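Local coordinates for proline dipeptidase (Streptococcus agalactiae, PDB 3OOO), which probably hydrolyses proline-containing dipeptides as a manganese-dependent peptidase of the M24B family, and is represented here by its N-terminal, creatinase/prolidase-type domain, at residues Ile54-Ala59 with Trp83-Ser88; Tyr30-Phe35 with Met43-Tyr48. All blocks are in the same frame, centred on the assembly; numbering follows the deposited sequence.

Interaction 1: residues Ile54-Ala59 with Trp83-Ser88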
# COMPACT_ATOMS: atom_id res chain seq x y z
N ILE A 54 9.62 -19.76 -1.47
CA ILE A 54 9.10 -20.05 -0.14
C ILE A 54 7.84 -19.23 0.07
O ILE A 54 7.85 -18.02 -0.14
CB ILE A 54 10.15 -19.73 0.96
CG1 ILE A 54 11.43 -20.54 0.72
CG2 ILE A 54 9.57 -20.02 2.35
CD1 ILE A 54 12.55 -20.26 1.67
N LEU A 55 6.77 -19.90 0.48
CA LEU A 55 5.49 -19.24 0.71
C LEU A 55 5.21 -19.09 2.21
O LEU A 55 5.33 -20.05 2.97
CB LEU A 55 4.37 -20.02 0.01
CG LEU A 55 2.92 -19.59 0.22
CD1 LEU A 55 2.68 -18.17 -0.23
CD2 LEU A 55 2.00 -20.52 -0.53
N PHE A 56 4.88 -17.87 2.62
CA PHE A 56 4.54 -17.55 4.01
C PHE A 56 3.07 -17.18 4.06
O PHE A 56 2.65 -16.32 3.31
CB PHE A 56 5.41 -16.38 4.49
CG PHE A 56 5.13 -15.94 5.91
CD1 PHE A 56 5.37 -16.79 6.98
CD2 PHE A 56 4.66 -14.66 6.18
CE1 PHE A 56 5.14 -16.38 8.29
CE2 PHE A 56 4.42 -14.24 7.49
CZ PHE A 56 4.67 -15.10 8.55
N VAL A 57 2.31 -17.82 4.94
CA VAL A 57 0.86 -17.57 5.04
C VAL A 57 0.42 -17.56 6.50
O VAL A 57 1.16 -17.99 7.37
CB VAL A 57 0.02 -18.64 4.27
CG1 VAL A 57 0.17 -18.47 2.77
CG2 VAL A 57 0.37 -20.06 4.72
N PRO A 58 -0.80 -17.07 6.78
CA PRO A 58 -1.31 -17.27 8.13
C PRO A 58 -1.40 -18.76 8.44
O PRO A 58 -1.65 -19.57 7.53
CB PRO A 58 -2.71 -16.65 8.09
CG PRO A 58 -2.64 -15.67 6.97
CD PRO A 58 -1.74 -16.28 5.95
N ALA A 59 -1.19 -19.13 9.70
CA ALA A 59 -1.12 -20.54 10.10
C ALA A 59 -2.32 -21.37 9.66
O ALA A 59 -2.18 -22.55 9.33
CB ALA A 59 -0.91 -20.67 11.60
N TRP A 83 6.79 -10.62 11.29
CA TRP A 83 8.07 -10.10 10.81
C TRP A 83 9.24 -10.85 11.44
O TRP A 83 10.21 -11.19 10.76
CB TRP A 83 8.16 -8.59 11.03
CG TRP A 83 6.90 -7.91 10.62
CD1 TRP A 83 5.98 -7.32 11.44
CD2 TRP A 83 6.38 -7.81 9.29
NE1 TRP A 83 4.93 -6.84 10.69
CE2 TRP A 83 5.15 -7.13 9.37
CE3 TRP A 83 6.85 -8.23 8.03
CZ2 TRP A 83 4.37 -6.85 8.25
CZ3 TRP A 83 6.07 -7.94 6.91
CH2 TRP A 83 4.85 -7.26 7.03
N GLN A 84 9.13 -11.12 12.74
CA GLN A 84 10.11 -11.94 13.45
C GLN A 84 10.11 -13.37 12.91
O GLN A 84 11.17 -13.99 12.77
CB GLN A 84 9.83 -11.94 14.95
CG GLN A 84 10.07 -10.59 15.63
CD GLN A 84 9.63 -10.59 17.08
OE1 GLN A 84 9.43 -9.53 17.68
NE2 GLN A 84 9.47 -11.77 17.66
N LYS A 85 8.92 -13.88 12.60
CA LYS A 85 8.78 -15.23 12.06
C LYS A 85 9.50 -15.34 10.72
O LYS A 85 10.21 -16.32 10.48
CB LYS A 85 7.30 -15.59 11.90
CG LYS A 85 7.05 -17.07 11.67
CD LYS A 85 7.24 -17.86 12.95
CE LYS A 85 7.16 -19.35 12.69
NZ LYS A 85 7.50 -20.12 13.91
N ILE A 86 9.30 -14.35 9.86
CA ILE A 86 9.97 -14.31 8.56
C ILE A 86 11.49 -14.24 8.76
O ILE A 86 12.23 -14.99 8.12
CB ILE A 86 9.47 -13.13 7.70
CG1 ILE A 86 8.00 -13.31 7.33
CG2 ILE A 86 10.34 -12.96 6.44
CD1 ILE A 86 7.30 -12.02 6.88
N ALA A 87 11.93 -13.35 9.64
CA ALA A 87 13.36 -13.14 9.89
C ALA A 87 14.07 -14.39 10.43
O ALA A 87 15.25 -14.61 10.13
CB ALA A 87 13.56 -11.97 10.84
N SER A 88 13.36 -15.19 11.21
CA SER A 88 13.95 -16.37 11.84
C SER A 88 13.88 -17.61 10.95
O SER A 88 14.55 -18.61 11.21
CB SER A 88 13.27 -16.67 13.18
OG SER A 88 13.43 -15.59 14.08

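Interaction 2: residues Tyr30-Phe35 with Met43-Tyr48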
# COMPACT_ATOMS: atom_id res chain seq x y z
N TYR A 30 -1.87 -16.58 -9.83
CA TYR A 30 -1.36 -16.72 -11.20
C TYR A 30 -0.08 -17.55 -11.22
O TYR A 30 0.12 -18.39 -12.11
CB TYR A 30 -1.14 -15.34 -11.83
CG TYR A 30 -0.37 -15.35 -13.13
CD1 TYR A 30 -0.99 -15.73 -14.32
CD2 TYR A 30 0.98 -14.98 -13.18
CE1 TYR A 30 -0.29 -15.75 -15.52
CE2 TYR A 30 1.69 -14.99 -14.37
CZ TYR A 30 1.05 -15.37 -15.54
OH TYR A 30 1.74 -15.38 -16.73
N LEU A 31 0.78 -17.33 -10.24
CA LEU A 31 2.09 -17.99 -10.18
C LEU A 31 2.08 -19.40 -9.61
O LEU A 31 2.99 -20.17 -9.89
CB LEU A 31 3.09 -17.13 -9.40
CG LEU A 31 3.48 -15.77 -9.97
CD1 LEU A 31 4.37 -15.03 -8.98
CD2 LEU A 31 4.18 -15.92 -11.33
N THR A 32 1.06 -19.73 -8.81
CA THR A 32 1.09 -20.96 -8.00
C THR A 32 -0.19 -21.80 -8.02
O THR A 32 -0.15 -22.98 -7.68
CB THR A 32 1.40 -20.68 -6.51
OG1 THR A 32 0.29 -20.00 -5.91
CG2 THR A 32 2.68 -19.86 -6.34
N GLY A 33 -1.32 -21.19 -8.37
CA GLY A 33 -2.62 -21.85 -8.27
C GLY A 33 -3.25 -21.79 -6.88
O GLY A 33 -4.33 -22.34 -6.66
N PHE A 34 -2.55 -21.14 -5.95
CA PHE A 34 -3.05 -20.96 -4.59
C PHE A 34 -3.58 -19.55 -4.43
O PHE A 34 -2.83 -18.58 -4.60
CB PHE A 34 -1.92 -21.24 -3.58
CG PHE A 34 -2.28 -20.93 -2.14
CD1 PHE A 34 -3.09 -21.80 -1.40
CD2 PHE A 34 -1.80 -19.78 -1.52
CE1 PHE A 34 -3.42 -21.51 -0.08
CE2 PHE A 34 -2.12 -19.49 -0.19
CZ PHE A 34 -2.94 -20.36 0.53
N PHE A 35 -4.88 -19.44 -4.13
CA PHE A 35 -5.50 -18.15 -3.84
C PHE A 35 -5.79 -17.96 -2.36
O PHE A 35 -6.50 -18.77 -1.76
CB PHE A 35 -6.80 -17.92 -4.62
CG PHE A 35 -7.37 -16.54 -4.44
CD1 PHE A 35 -7.04 -15.53 -5.33
CD2 PHE A 35 -8.18 -16.23 -3.34
CE1 PHE A 35 -7.54 -14.23 -5.17
CE2 PHE A 35 -8.68 -14.94 -3.16
CZ PHE A 35 -8.36 -13.94 -4.07
N MSE A 43 0.64 -12.58 3.91
CA MSE A 43 0.83 -13.53 2.83
C MSE A 43 2.08 -13.00 2.02
O MSE A 43 1.91 -11.90 1.49
CB MSE A 43 -0.47 -13.45 1.92
CG MSE A 43 -1.37 -14.76 1.62
SE MSE A 43 -1.07 -15.68 -0.14
CE MSE A 43 -1.53 -14.18 -1.31
N PHE A 44 3.19 -13.72 1.87
CA PHE A 44 4.23 -13.34 0.92
C PHE A 44 4.77 -14.58 0.24
O PHE A 44 4.98 -15.61 0.88
CB PHE A 44 5.41 -12.64 1.62
CG PHE A 44 5.04 -11.36 2.32
CD1 PHE A 44 4.71 -10.21 1.59
CD2 PHE A 44 5.02 -11.30 3.70
CE1 PHE A 44 4.36 -9.03 2.24
CE2 PHE A 44 4.68 -10.12 4.36
CZ PHE A 44 4.35 -8.98 3.63
N LEU A 45 5.02 -14.45 -1.06
CA LEU A 45 5.75 -15.47 -1.80
C LEU A 45 7.14 -14.94 -2.08
O LEU A 45 7.30 -13.95 -2.80
CB LEU A 45 5.03 -15.80 -3.10
CG LEU A 45 5.69 -16.81 -4.05
CD1 LEU A 45 5.77 -18.20 -3.42
CD2 LEU A 45 4.93 -16.87 -5.37
N PHE A 46 8.14 -15.59 -1.49
CA PHE A 46 9.53 -15.17 -1.62
C PHE A 46 10.20 -15.97 -2.72
O PHE A 46 10.33 -17.19 -2.62
CB PHE A 46 10.28 -15.37 -0.29
CG PHE A 46 9.73 -14.56 0.84
CD1 PHE A 46 10.05 -13.21 0.98
CD2 PHE A 46 8.88 -15.14 1.79
CE1 PHE A 46 9.53 -12.45 2.03
CE2 PHE A 46 8.36 -14.39 2.85
CZ PHE A 46 8.68 -13.05 2.97
N VAL A 47 10.60 -15.27 -3.78
CA VAL A 47 11.24 -15.89 -4.93
C VAL A 47 12.70 -15.47 -4.96
O VAL A 47 13.04 -14.33 -5.30
CB VAL A 47 10.52 -15.50 -6.25
CG1 VAL A 47 11.21 -16.14 -7.46
CG2 VAL A 47 9.05 -15.92 -6.19
N TYR A 48 13.57 -16.39 -4.55
CA TYR A 48 15.01 -16.17 -4.54
C TYR A 48 15.59 -16.48 -5.91
O TYR A 48 15.01 -17.23 -6.68
CB TYR A 48 15.68 -17.07 -3.52
CG TYR A 48 15.55 -16.62 -2.08
CD1 TYR A 48 16.39 -15.63 -1.57
CD2 TYR A 48 14.62 -17.21 -1.23
CE1 TYR A 48 16.29 -15.23 -0.23
CE2 TYR A 48 14.51 -16.82 0.09
CZ TYR A 48 15.34 -15.83 0.59
OH TYR A 48 15.22 -15.45 1.90

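Interaction 1: residues Ile54-Ala59 with Trp83-Ser88
The ring of F56, on strand 54-58, meets I86 and K85 of helix 82-89, and the path of the I86 side chain tells most of the contact. From CB the isoleucine divides: CG1 lies beside the backbone N and anti to the carbonyl carbon (chi1 -66°), which sends this branch over one face of the phenylalanine. There CG1 makes a CH-pi contact, 3.8 Å from the centroid of the F56 ring and 16° off its normal. The chain runs on extended to CD1, which settles near the rim, 3.7 Å from F56 CE2. The two side chains cross at about a right angle. F56 leaves the strand toward the helix, and with CG anti to its backbone N (chi1 179°) the ring extends out to meet I86 and K85. At the CE1 side of the ring K85, in the conformer described, approaches obliquely with its methylene CG, 3.9 Å from F56 CE1; its chain then bends at chi2 and leads away. F74 and Y76 of the adjoining strand 73-76 also meet the F56 ring, which thus lies among other aromatic rings. The contact is one helix-to-sheet layer of the creatinase/prolidase N-terminal domain, where helix 82-89 packs on one face of the mixed sheet.

Interaction 2: residues Tyr30-Phe35 with Met43-Tyr48
L45 of strand 44-48 meets both L31 and T32 at the end of helix 25-32, while M43, modelled as selenomethionine, meets F34 in the loop that follows. The aliphatic contacts converge on a single methyl. L45 starts out toward the helix, and its CG, anti to the backbone N (chi1 177°), carries the methyls outward. Its CD2 comes within 3.9 Å of T32 CG2, the two side chains meeting tip to tip. The same L45 CD2 lies 4.1 Å from L31 CD1, but here the side chains run obliquely to one another.

The second kind of contact is Met-aromatic. In the conformer described, M43 SE stands at the edge of the F34 ring and close to its plane, 79° off the normal. It lies 5.2 Å from the centroid of the F34 ring. The nearest ring atom is F34 CE2, 4.0 Å from M43 SE. The M43 chain is bent at chi2 and chi3, and it passes the phenylalanine in the opposite direction.

No hydrogen bond joins the two segments; the polar bonding lies within the turn. T32 OG1 accepts from F34 N at 3.1 Å, an ST turn, and it is also hydrogen-bonded to V28 O inside the helix. The threonine therefore presents its methyl to L45 while its hydroxyl ties the turn to the helix. G33, having no side chain to press on the carbonyl O of T32, takes a positive phi (83°) and lets the chain break from the helix toward F34.

Around this buried contact, L31 also packs on I8 of helix 3-14 and F22 of strand 19-22, L45 on L55 of strand 54-58, and F34 on L55 and V57. The end of helix 25-32 and its following loop are thus laid against neighbouring strands of the sheet, with helix 3-14 alongside.

Both contacts are buried, but they lie on opposite faces of the mixed sheet: helix 82-89 on the side to which F56 and F44 point, helix 25-32 on that of L45 and L55. They meet at the neighbouring antiparallel strands 54-58 and 44-48, where I54 O lies 2.8 Å from F46 N and F44 O 2.8 Å from F56 N, both probable hydrogen bonds. Interaction 2 is formed entirely by residues earlier in the chain. Interaction 1 sets a ring face against an aliphatic branch, with a lysine methylene near the partly exposed margin; interaction 2 combines aliphatic methyls with a selenium at a ring edge, beside a polar turn. W83 CZ3 touches F44 CE2, linking helix 82-89 to strand 44-48 as well.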